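Local coordinates for protein putative nucleoside-diphosphate-sugar epimerase (Staphylococcus aureus subsp. aureus, PDB 3E48) that is of unknown function but probably binds a nicotinamide dinucleotide in a Rossmann-type fold and may act on nucleotide-linked sugars, at residues 182-185 / 190-193. Numbering follows the deposited sequence.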
loop_
_atom_site.group_PDB
_atom_site.type_symbol
_atom_site.label_atom_id
_atom_site.label_comp_id
_atom_site.label_asym_id
_atom_site.label_seq_id
_atom_site.Cartn_x
_atom_site.Cartn_y
_atom_site.Cartn_z
ATOM N N ILE B 182 6.894 -16.184 17.329
ATOM C CA ILE B 182 6.643 -17.443 18.031
ATOM C C ILE B 182 5.598 -17.229 19.127
ATOM O O ILE B 182 4.692 -18.045 19.306
ATOM C CB ILE B 182 7.946 -17.991 18.668
ATOM C CG1 ILE B 182 8.883 -18.520 17.572
ATOM C CG2 ILE B 182 7.624 -19.071 19.700
ATOM C CD1 ILE B 182 8.369 -19.742 16.827
ATOM N N ALA B 183 5.717 -16.121 19.851
ATOM C CA ALA B 183 4.772 -15.818 20.919
ATOM C C ALA B 183 3.363 -15.681 20.352
ATOM O O ALA B 183 2.390 -16.113 20.970
ATOM C CB ALA B 183 5.177 -14.532 21.638
ATOM N N ILE B 184 3.256 -15.077 19.171
ATOM C CA ILE B 184 1.955 -14.909 18.534
ATOM C C ILE B 184 1.399 -16.271 18.126
ATOM O O ILE B 184 0.244 -16.587 18.409
ATOM C CB ILE B 184 2.059 -14.007 17.291
ATOM C CG1 ILE B 184 2.488 -12.601 17.724
ATOM C CG2 ILE B 184 0.723 -13.970 16.551
ATOM C CD1 ILE B 184 2.734 -11.644 16.576
ATOM N N ILE B 185 2.234 -17.074 17.474
ATOM C CA ILE B 185 1.835 -18.402 17.021
ATOM C C ILE B 185 1.309 -19.268 18.163
ATOM O O ILE B 185 0.260 -19.902 18.040
ATOM C CB ILE B 185 3.025 -19.142 16.341
ATOM C CG1 ILE B 185 3.401 -18.436 15.036
ATOM C CG2 ILE B 185 2.647 -20.595 16.052
ATOM C CD1 ILE B 185 4.654 -18.995 14.369
ATOM N N THR B 190 -3.885 -13.765 20.528
ATOM C CA THR B 190 -3.183 -12.591 20.020
ATOM C C THR B 190 -3.462 -12.382 18.531
ATOM O O THR B 190 -3.098 -11.360 17.965
ATOM C CB THR B 190 -1.655 -12.729 20.187
ATOM O OG1 THR B 190 -1.186 -13.822 19.385
ATOM C CG2 THR B 190 -1.293 -12.973 21.642
ATOM N N TRP B 191 -4.112 -13.356 17.903
ATOM C CA TRP B 191 -4.411 -13.286 16.479
ATOM C C TRP B 191 -5.449 -12.228 16.101
ATOM O O TRP B 191 -6.262 -11.813 16.930
ATOM C CB TRP B 191 -4.883 -14.659 15.986
ATOM C CG TRP B 191 -3.870 -15.760 16.145
ATOM C CD1 TRP B 191 -2.653 -15.681 16.765
ATOM C CD2 TRP B 191 -3.981 -17.102 15.651
ATOM N NE1 TRP B 191 -2.001 -16.889 16.684
ATOM C CE2 TRP B 191 -2.794 -17.779 16.005
ATOM C CE3 TRP B 191 -4.972 -17.797 14.943
ATOM C CZ2 TRP B 191 -2.568 -19.119 15.674
ATOM C CZ3 TRP B 191 -4.749 -19.129 14.613
ATOM C CH2 TRP B 191 -3.555 -19.775 14.980
ATOM N N GLY B 192 -5.404 -11.788 14.844
ATOM C CA GLY B 192 -6.365 -10.812 14.353
ATOM C C GLY B 192 -6.043 -9.363 14.651
ATOM O O GLY B 192 -6.853 -8.472 14.397
ATOM N N LYS B 193 -4.858 -9.121 15.191
ATOM C CA LYS B 193 -4.454 -7.766 15.515
ATOM C C LYS B 193 -3.236 -7.363 14.685
ATOM O O LYS B 193 -2.585 -8.206 14.064
ATOM C CB LYS B 193 -4.138 -7.663 17.007
ATOM C CG LYS B 193 -4.122 -6.241 17.521
ATOM C CD LYS B 193 -5.506 -5.618 17.436
ATOM C CE LYS B 193 -5.416 -4.127 17.172
ATOM N NZ LYS B 193 -4.796 -3.871 15.838
#
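Trp191 reaches back to the last turn of the helix it follows and hydrogen-bonds through its indole N-H to the backbone carbonyl of Ile184. NE1 of Trp191 lies 2.8 Å from O of Ile184, with a somewhat bent N-H...O angle of 145°. The oxygen sits close to the ring plane, so the indole presents its edge, yet NE1 stands about 47° out of the carbonyl plane and is not aligned with a lone pair. The Trp191 side chain leaves the backbone with CG anti to its carbonyl carbon (chi1 -61°), which carries the five-membered ring toward the helix. Farther along the same edge, CZ2 of Trp191 comes 3.8 Å from O of Ile185, so two successive carbonyls of the helix end line the indole.

Apolar contact is small and falls to one branch of Ile184. Its CG2, anti to the backbone N, lies 3.8 Å from CD1 of Trp191.

CB of Thr190 points toward the helix, and OG1 of Thr190 lies 3.3 Å from O of Ile184. The same OG1 is 3.4 Å from CG2 of Ile184, but its hydrogen bond is made to the carbonyl of Asn187, just beyond the helix. The chain thus folds back tightly, bringing CA of Ile184 and CA of Thr190 to 5.8 Å.

In this partly buried contact the loop after helix 174-186 folds back on the last turn of that helix before strand 194-203 begins. Ile184 packs on Val138 of strand 134-143 and Ile185 on Val70 of strand 68-71; Trp191 touches the same two strands at Thr136 and Thr68, and also meets Met1 and the ring of His100.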